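Local coordinates for Mll2253 protein (Mesorhizobium loti, PDB 3Q63) that is of unknown function but belongs to the AHA1 family, named after activators of the Hsp90 ATPase, and has a Bet v 1-like fold, at residues His32-Lys40 with Trp128-Leu138; Ile53-Glu64 with Leu74-His82. All coordinates share one frame; numbering follows the deposited sequence.

Contact 1: His32-Lys40 with Trp128-Leu138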
loop_
_atom_site.group_PDB
_atom_site.type_symbol
_atom_site.label_atom_id
_atom_site.label_comp_id
_atom_site.label_asym_id
_atom_site.label_seq_id
_atom_site.Cartn_x
_atom_site.Cartn_y
_atom_site.Cartn_z
ATOM N N HIS B 32 -14.064 -9.706 3.921
ATOM C CA HIS B 32 -14.607 -8.361 4.117
ATOM C C HIS B 32 -14.061 -7.697 5.379
ATOM O O HIS B 32 -14.009 -6.472 5.474
ATOM C CB HIS B 32 -16.145 -8.397 4.157
ATOM C CG HIS B 32 -16.714 -8.901 5.450
ATOM N ND1 HIS B 32 -16.579 -10.207 5.867
ATOM C CD2 HIS B 32 -17.442 -8.274 6.405
ATOM C CE1 HIS B 32 -17.204 -10.367 7.023
ATOM N NE2 HIS B 32 -17.735 -9.209 7.370
ATOM N N LEU B 33 -13.666 -8.515 6.347
ATOM C CA LEU B 33 -13.109 -8.017 7.598
ATOM C C LEU B 33 -11.615 -7.726 7.408
ATOM O O LEU B 33 -11.120 -6.701 7.852
ATOM C CB LEU B 33 -13.332 -9.047 8.711
ATOM C CG LEU B 33 -14.392 -8.768 9.787
ATOM C CD1 LEU B 33 -15.587 -8.038 9.215
ATOM C CD2 LEU B 33 -14.820 -10.088 10.434
ATOM N N ILE B 34 -10.907 -8.631 6.740
ATOM C CA ILE B 34 -9.484 -8.437 6.474
ATOM C C ILE B 34 -9.286 -7.109 5.738
ATOM O O ILE B 34 -8.387 -6.337 6.059
ATOM C CB ILE B 34 -8.922 -9.581 5.613
ATOM C CG1 ILE B 34 -9.020 -10.891 6.397
ATOM C CG2 ILE B 34 -7.463 -9.274 5.207
ATOM C CD1 ILE B 34 -8.659 -12.132 5.612
ATOM N N GLU B 35 -10.147 -6.843 4.764
ATOM C CA GLU B 35 -10.054 -5.616 3.989
ATOM C C GLU B 35 -10.214 -4.360 4.847
ATOM O O GLU B 35 -9.718 -3.289 4.493
ATOM C CB GLU B 35 -11.113 -5.610 2.883
ATOM C CG GLU B 35 -11.049 -4.378 1.995
ATOM C CD GLU B 35 -12.187 -4.321 0.999
ATOM O OE1 GLU B 35 -12.369 -5.299 0.248
ATOM O OE2 GLU B 35 -12.900 -3.292 0.966
ATOM N N GLU B 36 -10.882 -4.505 5.986
ATOM C CA GLU B 36 -11.137 -3.393 6.894
ATOM C C GLU B 36 -9.888 -2.907 7.635
ATOM O O GLU B 36 -9.734 -1.712 7.867
ATOM C CB GLU B 36 -12.214 -3.804 7.902
ATOM C CG GLU B 36 -13.169 -2.697 8.278
ATOM C CD GLU B 36 -13.802 -2.036 7.065
ATOM O OE1 GLU B 36 -14.462 -2.740 6.267
ATOM O OE2 GLU B 36 -13.625 -0.808 6.902
ATOM N N TRP B 37 -9.004 -3.824 8.015
ATOM C CA TRP B 37 -7.789 -3.434 8.724
ATOM C C TRP B 37 -6.543 -3.632 7.879
ATOM O O TRP B 37 -5.503 -3.026 8.138
ATOM C CB TRP B 37 -7.637 -4.211 10.035
ATOM C CG TRP B 37 -7.590 -5.701 9.880
ATOM C CD1 TRP B 37 -8.658 -6.555 9.843
ATOM C CD2 TRP B 37 -6.421 -6.514 9.724
ATOM N NE1 TRP B 37 -8.227 -7.847 9.674
ATOM C CE2 TRP B 37 -6.859 -7.853 9.599
ATOM C CE3 TRP B 37 -5.047 -6.244 9.676
ATOM C CZ2 TRP B 37 -5.975 -8.917 9.427
ATOM C CZ3 TRP B 37 -4.162 -7.311 9.504
ATOM C CH2 TRP B 37 -4.634 -8.631 9.382
ATOM N N LEU B 38 -6.643 -4.485 6.867
ATOM C CA LEU B 38 -5.511 -4.741 5.992
ATOM C C LEU B 38 -5.802 -4.073 4.650
ATOM O O LEU B 38 -5.543 -2.882 4.482
ATOM C CB LEU B 38 -5.314 -6.247 5.830
ATOM C CG LEU B 38 -4.022 -6.669 5.144
ATOM C CD1 LEU B 38 -2.808 -6.239 5.977
ATOM C CD2 LEU B 38 -4.038 -8.165 4.965
HETATM N N MSE B 39 -6.340 -4.838 3.702
HETATM C CA MSE B 39 -6.711 -4.309 2.391
HETATM C C MSE B 39 -7.391 -5.383 1.548
HETATM O O MSE B 39 -7.521 -6.533 1.973
HETATM C CB MSE B 39 -5.482 -3.758 1.649
HETATM C CG MSE B 39 -4.497 -4.814 1.170
HETATM SE SE MSE B 39 -2.799 -4.061 0.567
HETATM C CE MSE B 39 -1.827 -4.063 2.245
ATOM N N LYS B 40 -7.832 -4.975 0.360
ATOM C CA LYS B 40 -8.505 -5.835 -0.607
ATOM C C LYS B 40 -7.825 -7.195 -0.683
ATOM O O LYS B 40 -6.600 -7.283 -0.750
ATOM C CB LYS B 40 -8.462 -5.174 -1.984
ATOM C CG LYS B 40 -9.693 -5.379 -2.850
ATOM C CD LYS B 40 -9.973 -6.833 -3.149
ATOM C CE LYS B 40 -11.135 -6.959 -4.136
ATOM N NZ LYS B 40 -10.846 -6.260 -5.428
ATOM N N TRP B 128 3.313 -3.376 10.524
ATOM C CA TRP B 128 2.391 -4.252 11.243
ATOM C C TRP B 128 1.698 -3.582 12.429
ATOM O O TRP B 128 0.527 -3.845 12.693
ATOM C CB TRP B 128 3.106 -5.536 11.679
ATOM C CG TRP B 128 3.164 -6.526 10.561
ATOM C CD1 TRP B 128 4.250 -6.845 9.791
ATOM C CD2 TRP B 128 2.056 -7.249 10.013
ATOM N NE1 TRP B 128 3.885 -7.719 8.793
ATOM C CE2 TRP B 128 2.544 -7.985 8.905
ATOM C CE3 TRP B 128 0.695 -7.347 10.349
ATOM C CZ2 TRP B 128 1.716 -8.806 8.127
ATOM C CZ3 TRP B 128 -0.129 -8.165 9.575
ATOM C CH2 TRP B 128 0.389 -8.883 8.477
ATOM N N PRO B 129 2.416 -2.719 13.164
ATOM C CA PRO B 129 1.803 -2.037 14.305
ATOM C C PRO B 129 0.619 -1.193 13.812
ATOM O O PRO B 129 -0.389 -1.047 14.508
ATOM C CB PRO B 129 2.952 -1.190 14.845
ATOM C CG PRO B 129 4.142 -2.066 14.574
ATOM C CD PRO B 129 3.874 -2.505 13.153
ATOM N N GLN B 130 0.750 -0.646 12.605
ATOM C CA GLN B 130 -0.312 0.160 12.009
ATOM C C GLN B 130 -1.498 -0.740 11.653
ATOM O O GLN B 130 -2.645 -0.381 11.887
ATOM C CB GLN B 130 0.203 0.874 10.752
ATOM C CG GLN B 130 1.408 1.778 11.013
ATOM C CD GLN B 130 2.048 2.298 9.737
ATOM O OE1 GLN B 130 2.444 1.519 8.862
ATOM N NE2 GLN B 130 2.164 3.621 9.627
ATOM N N PHE B 131 -1.220 -1.912 11.091
ATOM C CA PHE B 131 -2.291 -2.835 10.728
ATOM C C PHE B 131 -3.040 -3.301 11.982
ATOM O O PHE B 131 -4.272 -3.339 11.997
ATOM C CB PHE B 131 -1.740 -4.054 9.979
ATOM C CG PHE B 131 -1.305 -3.769 8.560
ATOM C CD1 PHE B 131 -2.097 -3.004 7.705
ATOM C CD2 PHE B 131 -0.129 -4.320 8.060
ATOM C CE1 PHE B 131 -1.726 -2.797 6.376
ATOM C CE2 PHE B 131 0.253 -4.121 6.730
ATOM C CZ PHE B 131 -0.550 -3.357 5.886
ATOM N N PHE B 132 -2.304 -3.645 13.036
ATOM C CA PHE B 132 -2.935 -4.104 14.268
ATOM C C PHE B 132 -3.754 -3.012 14.944
ATOM O O PHE B 132 -4.736 -3.299 15.628
ATOM C CB PHE B 132 -1.884 -4.656 15.231
ATOM C CG PHE B 132 -1.266 -5.946 14.772
ATOM C CD1 PHE B 132 -1.934 -6.772 13.868
ATOM C CD2 PHE B 132 -0.043 -6.364 15.280
ATOM C CE1 PHE B 132 -1.390 -7.999 13.480
ATOM C CE2 PHE B 132 0.509 -7.588 14.899
ATOM C CZ PHE B 132 -0.166 -8.407 13.999
ATOM N N GLU B 133 -3.347 -1.760 14.758
ATOM C CA GLU B 133 -4.087 -0.643 15.327
ATOM C C GLU B 133 -5.462 -0.610 14.669
ATOM O O GLU B 133 -6.485 -0.454 15.343
ATOM C CB GLU B 133 -3.357 0.677 15.065
ATOM C CG GLU B 133 -2.263 0.977 16.061
ATOM C CD GLU B 133 -2.801 1.574 17.348
ATOM O OE1 GLU B 133 -3.653 0.932 18.008
ATOM O OE2 GLU B 133 -2.370 2.695 17.702
ATOM N N LYS B 134 -5.489 -0.770 13.350
ATOM C CA LYS B 134 -6.757 -0.761 12.627
ATOM C C LYS B 134 -7.553 -2.026 12.933
ATOM O O LYS B 134 -8.776 -2.026 12.841
ATOM C CB LYS B 134 -6.512 -0.632 11.117
ATOM C CG LYS B 134 -5.881 0.700 10.720
ATOM C CD LYS B 134 -5.632 0.803 9.220
ATOM C CE LYS B 134 -6.925 0.830 8.425
ATOM N NZ LYS B 134 -6.661 0.980 6.960
ATOM N N LEU B 135 -6.855 -3.099 13.303
ATOM C CA LEU B 135 -7.516 -4.351 13.639
ATOM C C LEU B 135 -8.252 -4.179 14.968
ATOM O O LEU B 135 -9.411 -4.574 15.103
ATOM C CB LEU B 135 -6.499 -5.491 13.754
ATOM C CG LEU B 135 -7.001 -6.804 14.369
ATOM C CD1 LEU B 135 -8.141 -7.357 13.535
ATOM C CD2 LEU B 135 -5.860 -7.823 14.444
ATOM N N GLU B 136 -7.579 -3.578 15.942
ATOM C CA GLU B 136 -8.186 -3.349 17.248
ATOM C C GLU B 136 -9.334 -2.357 17.157
ATOM O O GLU B 136 -10.324 -2.466 17.886
ATOM C CB GLU B 136 -7.138 -2.851 18.236
ATOM C CG GLU B 136 -6.195 -3.942 18.682
ATOM C CD GLU B 136 -5.210 -3.469 19.722
ATOM O OE1 GLU B 136 -4.260 -2.744 19.357
ATOM O OE2 GLU B 136 -5.397 -3.809 20.910
ATOM N N GLN B 137 -9.196 -1.396 16.253
ATOM C CA GLN B 137 -10.228 -0.386 16.037
ATOM C C GLN B 137 -11.480 -1.069 15.487
ATOM O O GLN B 137 -12.597 -0.781 15.913
ATOM C CB GLN B 137 -9.720 0.668 15.047
ATOM C CG GLN B 137 -10.802 1.599 14.520
ATOM C CD GLN B 137 -10.271 2.609 13.513
ATOM O OE1 GLN B 137 -9.608 2.246 12.533
ATOM N NE2 GLN B 137 -10.568 3.885 13.743
ATOM N N LEU B 138 -11.277 -1.975 14.537
ATOM C CA LEU B 138 -12.376 -2.716 13.929
ATOM C C LEU B 138 -13.118 -3.547 14.976
ATOM O O LEU B 138 -14.346 -3.502 15.053
ATOM C CB LEU B 138 -11.847 -3.633 12.826
ATOM C CG LEU B 138 -12.846 -4.619 12.219
ATOM C CD1 LEU B 138 -13.921 -3.852 11.478
ATOM C CD2 LEU B 138 -12.125 -5.584 11.282
HETATM O O HOH W 1 -4.592 -0.790 6.587
#

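Contact 2: Ile53-Glu64 with Leu74-His82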
loop_
_atom_site.group_PDB
_atom_site.type_symbol
_atom_site.label_atom_id
_atom_site.label_comp_id
_atom_site.label_asym_id
_atom_site.label_seq_id
_atom_site.Cartn_x
_atom_site.Cartn_y
_atom_site.Cartn_z
ATOM N N ILE B 53 -3.382 -9.851 -2.127
ATOM C CA ILE B 53 -3.748 -8.779 -1.227
ATOM C C ILE B 53 -3.290 -7.574 -2.050
ATOM O O ILE B 53 -2.109 -7.466 -2.386
ATOM C CB ILE B 53 -2.965 -8.883 0.103
ATOM C CG1 ILE B 53 -3.350 -10.174 0.830
ATOM C CG2 ILE B 53 -3.289 -7.704 1.005
ATOM C CD1 ILE B 53 -2.669 -10.347 2.192
ATOM N N SER B 54 -4.223 -6.698 -2.410
ATOM C CA SER B 54 -3.886 -5.548 -3.244
ATOM C C SER B 54 -4.374 -4.206 -2.713
ATOM O O SER B 54 -5.382 -4.120 -2.003
ATOM C CB SER B 54 -4.426 -5.764 -4.665
ATOM O OG SER B 54 -5.845 -5.843 -4.672
ATOM N N ALA B 55 -3.647 -3.156 -3.085
ATOM C CA ALA B 55 -3.947 -1.794 -2.658
ATOM C C ALA B 55 -4.620 -0.978 -3.757
ATOM O O ALA B 55 -4.533 -1.320 -4.935
ATOM C CB ALA B 55 -2.653 -1.108 -2.229
ATOM N N ASP B 56 -5.268 0.121 -3.383
ATOM C CA ASP B 56 -5.946 0.946 -4.381
ATOM C C ASP B 56 -4.999 1.620 -5.370
ATOM O O ASP B 56 -5.393 1.909 -6.497
ATOM C CB ASP B 56 -6.811 2.020 -3.709
ATOM C CG ASP B 56 -8.019 1.436 -2.989
ATOM O OD1 ASP B 56 -8.468 0.330 -3.363
ATOM O OD2 ASP B 56 -8.524 2.098 -2.063
ATOM N N TRP B 57 -3.756 1.857 -4.956
ATOM C CA TRP B 57 -2.777 2.522 -5.815
ATOM C C TRP B 57 -2.042 1.609 -6.800
ATOM O O TRP B 57 -1.182 2.070 -7.556
ATOM C CB TRP B 57 -1.761 3.280 -4.959
ATOM C CG TRP B 57 -1.195 2.497 -3.812
ATOM C CD1 TRP B 57 -1.669 2.458 -2.534
ATOM C CD2 TRP B 57 -0.001 1.711 -3.822
ATOM N NE1 TRP B 57 -0.837 1.707 -1.743
ATOM C CE2 TRP B 57 0.196 1.234 -2.510
ATOM C CE3 TRP B 57 0.927 1.366 -4.812
ATOM C CZ2 TRP B 57 1.283 0.428 -2.162
ATOM C CZ3 TRP B 57 2.007 0.565 -4.465
ATOM C CH2 TRP B 57 2.176 0.107 -3.151
ATOM N N GLY B 58 -2.370 0.318 -6.773
ATOM C CA GLY B 58 -1.754 -0.626 -7.690
ATOM C C GLY B 58 -0.860 -1.711 -7.109
ATOM O O GLY B 58 -0.638 -2.723 -7.763
ATOM N N GLY B 59 -0.348 -1.516 -5.897
ATOM C CA GLY B 59 0.527 -2.512 -5.301
ATOM C C GLY B 59 -0.199 -3.817 -5.057
ATOM O O GLY B 59 -1.398 -3.816 -4.775
ATOM N N VAL B 60 0.515 -4.933 -5.156
ATOM C CA VAL B 60 -0.111 -6.239 -4.955
ATOM C C VAL B 60 0.875 -7.267 -4.433
ATOM O O VAL B 60 2.052 -7.231 -4.767
ATOM C CB VAL B 60 -0.732 -6.764 -6.275
ATOM C CG1 VAL B 60 0.320 -6.853 -7.342
ATOM C CG2 VAL B 60 -1.384 -8.123 -6.055
ATOM N N LEU B 61 0.376 -8.172 -3.601
ATOM C CA LEU B 61 1.176 -9.238 -3.029
ATOM C C LEU B 61 0.552 -10.563 -3.434
ATOM O O LEU B 61 -0.669 -10.655 -3.587
ATOM C CB LEU B 61 1.190 -9.147 -1.501
ATOM C CG LEU B 61 2.050 -8.046 -0.892
ATOM C CD1 LEU B 61 1.768 -7.959 0.581
ATOM C CD2 LEU B 61 3.511 -8.331 -1.162
ATOM N N ASP B 62 1.394 -11.579 -3.615
ATOM C CA ASP B 62 0.942 -12.920 -3.983
ATOM C C ASP B 62 1.052 -13.769 -2.728
ATOM O O ASP B 62 2.126 -13.858 -2.133
ATOM C CB ASP B 62 1.845 -13.514 -5.055
ATOM C CG ASP B 62 1.970 -12.620 -6.274
ATOM O OD1 ASP B 62 2.992 -12.733 -6.987
ATOM O OD2 ASP B 62 1.050 -11.809 -6.515
ATOM N N CYS B 63 -0.042 -14.422 -2.347
ATOM C CA CYS B 63 -0.045 -15.228 -1.130
ATOM C C CYS B 63 -0.605 -16.634 -1.292
ATOM O O CYS B 63 -1.364 -16.924 -2.221
ATOM C CB CYS B 63 -0.857 -14.532 -0.037
ATOM S SG CYS B 63 -0.583 -12.774 0.141
ATOM N N GLU B 64 -0.234 -17.494 -0.350
ATOM C CA GLU B 64 -0.692 -18.869 -0.338
ATOM C C GLU B 64 -0.886 -19.301 1.111
ATOM O O GLU B 64 -0.003 -19.097 1.941
ATOM C CB GLU B 64 0.341 -19.775 -1.001
ATOM C CG GLU B 64 -0.133 -21.204 -1.156
ATOM C CD GLU B 64 1.012 -22.191 -1.240
ATOM O OE1 GLU B 64 2.072 -21.824 -1.786
ATOM O OE2 GLU B 64 0.842 -23.339 -0.770
ATOM N N LEU B 74 -2.576 -19.335 12.091
ATOM C CA LEU B 74 -2.845 -19.039 10.698
ATOM C C LEU B 74 -1.554 -18.572 10.035
ATOM O O LEU B 74 -0.908 -17.639 10.509
ATOM C CB LEU B 74 -3.914 -17.950 10.576
ATOM C CG LEU B 74 -4.214 -17.431 9.162
ATOM C CD1 LEU B 74 -4.674 -18.574 8.269
ATOM C CD2 LEU B 74 -5.277 -16.348 9.238
ATOM N N SER B 75 -1.173 -19.222 8.945
ATOM C CA SER B 75 0.040 -18.829 8.239
ATOM C C SER B 75 -0.162 -18.846 6.739
ATOM O O SER B 75 -0.906 -19.670 6.210
ATOM C CB SER B 75 1.201 -19.759 8.604
ATOM O OG SER B 75 2.360 -19.444 7.851
ATOM N N TYR B 76 0.492 -17.907 6.063
ATOM C CA TYR B 76 0.439 -17.809 4.611
ATOM C C TYR B 76 1.630 -17.037 4.070
ATOM O O TYR B 76 2.226 -16.219 4.789
ATOM C CB TYR B 76 -0.870 -17.159 4.120
ATOM C CG TYR B 76 -1.330 -15.875 4.800
ATOM C CD1 TYR B 76 -2.342 -15.903 5.759
ATOM C CD2 TYR B 76 -0.821 -14.630 4.420
ATOM C CE1 TYR B 76 -2.848 -14.727 6.321
ATOM C CE2 TYR B 76 -1.319 -13.445 4.974
ATOM C CZ TYR B 76 -2.334 -13.502 5.923
ATOM O OH TYR B 76 -2.839 -12.338 6.470
ATOM N N THR B 77 1.985 -17.313 2.814
ATOM C CA THR B 77 3.102 -16.628 2.168
ATOM C C THR B 77 2.693 -15.188 1.912
ATOM O O THR B 77 1.507 -14.868 1.799
ATOM C CB THR B 77 3.484 -17.265 0.803
ATOM O OG1 THR B 77 2.305 -17.398 -0.002
ATOM C CG2 THR B 77 4.140 -18.632 0.990
ATOM N N TRP B 78 3.704 -14.339 1.810
ATOM C CA TRP B 78 3.540 -12.908 1.608
ATOM C C TRP B 78 4.707 -12.564 0.692
ATOM O O TRP B 78 5.786 -12.190 1.158
ATOM C CB TRP B 78 3.665 -12.246 2.978
ATOM C CG TRP B 78 3.498 -10.786 3.043
ATOM C CD1 TRP B 78 4.386 -9.833 2.627
ATOM C CD2 TRP B 78 2.420 -10.089 3.668
ATOM N NE1 TRP B 78 3.926 -8.584 2.969
ATOM C CE2 TRP B 78 2.722 -8.715 3.609
ATOM C CE3 TRP B 78 1.227 -10.496 4.278
ATOM C CZ2 TRP B 78 1.873 -7.741 4.140
ATOM C CZ3 TRP B 78 0.381 -9.528 4.808
ATOM C CH2 TRP B 78 0.709 -8.165 4.735
ATOM N N ASN B 79 4.478 -12.710 -0.613
ATOM C CA ASN B 79 5.514 -12.500 -1.624
ATOM C C ASN B 79 5.241 -11.478 -2.699
ATOM O O ASN B 79 4.100 -11.130 -2.989
ATOM C CB ASN B 79 5.804 -13.801 -2.365
ATOM C CG ASN B 79 6.118 -14.951 -1.442
ATOM O OD1 ASN B 79 6.579 -14.767 -0.312
ATOM N ND2 ASN B 79 5.896 -16.161 -1.935
ATOM N N LEU B 80 6.320 -11.044 -3.335
ATOM C CA LEU B 80 6.218 -10.096 -4.429
ATOM C C LEU B 80 7.440 -10.322 -5.319
ATOM O O LEU B 80 8.574 -10.069 -4.911
ATOM C CB LEU B 80 6.166 -8.674 -3.860
ATOM C CG LEU B 80 5.753 -7.547 -4.793
ATOM C CD1 LEU B 80 4.952 -6.503 -4.025
ATOM C CD2 LEU B 80 6.995 -6.942 -5.409
ATOM N N ALA B 81 7.207 -10.840 -6.520
ATOM C CA ALA B 81 8.296 -11.100 -7.452
ATOM C C ALA B 81 8.720 -9.796 -8.119
ATOM O O ALA B 81 7.907 -9.120 -8.754
ATOM C CB ALA B 81 7.858 -12.113 -8.504
ATOM N N HIS B 82 9.989 -9.436 -7.964
ATOM C CA HIS B 82 10.498 -8.200 -8.555
ATOM C C HIS B 82 11.923 -8.405 -9.042
ATOM O O HIS B 82 12.713 -9.120 -8.422
ATOM C CB HIS B 82 10.447 -7.061 -7.528
ATOM C CG HIS B 82 10.550 -5.690 -8.125
ATOM N ND1 HIS B 82 11.739 -5.153 -8.573
ATOM C CD2 HIS B 82 9.614 -4.725 -8.305
ATOM C CE1 HIS B 82 11.534 -3.916 -8.994
ATOM N NE2 HIS B 82 10.252 -3.633 -8.842
HETATM O O HOH W 2 4.637 -10.728 -7.798
#

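Contact 1: His32-Lys40 with Trp128-Leu138
Leu33 meets Leu138 across the pair of helices: Leu138 CD2 lies 3.7 Å from Leu33 O, and the two side chains cross at nearly a right angle. Glu36 lays its methylene CG 3.5 Å from Leu138 CD1, then bends at chi2 and leads its carboxylate away, so an acid suits this border, with an apolar stem inside and its charge outside. Trp37 carries most of the packing. Its CG stands between the backbone N and the carbonyl carbon (chi1 58°), which sets the indole alongside Leu135, pointing the same way. Leu135 CD1 comes over one face, 3.9 Å from the centroid of the five-membered ring, a CH-pi contact; Leu138 CD2 and Trp128 CZ3 approach at the ring edge. The indole NE1 donates to Ala27 O, which helps fix the ring's rotation. Leu38 CD1 stands over the centre of the Phe131 ring, 3.5 Å from its centroid and 6° off the normal, and Met39, a selenomethionine, adds CE 3.9 Å from Phe131 CZ. No direct hydrogen bond crosses; instead a water accepts from Lys134 NZ at 2.7 Å and donates to Trp37 O and Leu38 O, tying the chain leaving the short helix to the long one. A long C-terminal helix packed on a short helix and gripped by a curved antiparallel sheet is the helix-grip fold of the Bet v 1-like superfamily.

Contact 2: Ile53-Glu64 with Leu74-His82
Leu61 presses CD1 onto one face of the Trp78 indole, 3.5 Å from the centroid of the five-membered ring, a close CH-pi contact. Trp78 starts away from strand 60-64, but with CG opposite the backbone N (chi1 -178°) the ring turns one face to Leu61, while Ile53 CD1 reaches it obliquely, 4.1 Å from CZ3. Branched aliphatic residues suit these places because their methyls can settle on a flat surface. The other branch of Leu61, CD2, lies 3.7 Å from Leu80 CD1, the two leucines crossing at about a right angle. NE1 of Trp78 donates to Trp57 O of the second subunit. With an alanine here, Leu61 CD1 and Ile53 CD1 would probably lose the ring they pack on, and Trp57 O of the second subunit its donor. Backbone pairing is short: Asp62 and Asn79 form a single antiparallel hydrogen-bonded pair, with Asp62 N to Asn79 O at 2.8 Å and nearly straight (171°), and Asn79 N returning a bond to Asp62 O. Farther along, Thr77 N gives a bond of 2.8 Å to Glu64 O. Thr77 OG1, held between its own backbone N and carbonyl carbon (chi1 51°), receives Glu64 N in a weak, bent bond. Thr77 O instead abuts Cys63 CB at 3.0 Å and is buried without a polar partner. A water 2.7 Å from Asp62 OD1 donates to it and accepts from Ala81 N, while OD2 bonds His82 NE2 of the second subunit, so the acid serves both chains. Strand 60-69 runs between strands 50-54 and 73-77, and the latter is flanked on its far side by 92-100; Tyr76 meets Phe51 edge-to-face, and Trp78 touches Val93 and, from helix 118-141, Trp128.

After strand 9-17 and helix 21-29 the chain reaches 32-40, on the short helix 31-37 and the turn that takes it back into the sheet. It then builds 53-64 and, after nine residues, most of them still strand and only 70-72 forming the turn, returns as 74-82, closing contact 2. Only after the remaining strands does helix 118-141 bring 128-138 back onto 32-40, so contact 1 closes a loop of 87 residues with contact 2 nested inside it. The two also touch: Lys40 O lies 3.0 Å from Ser54 N, a probable hydrogen bond, and Met39 packs on Ile53. Contact 1 thus ties helix to helix, contact 2 joins the strands of a hairpin and the chain just beyond, and both reach the second subunit.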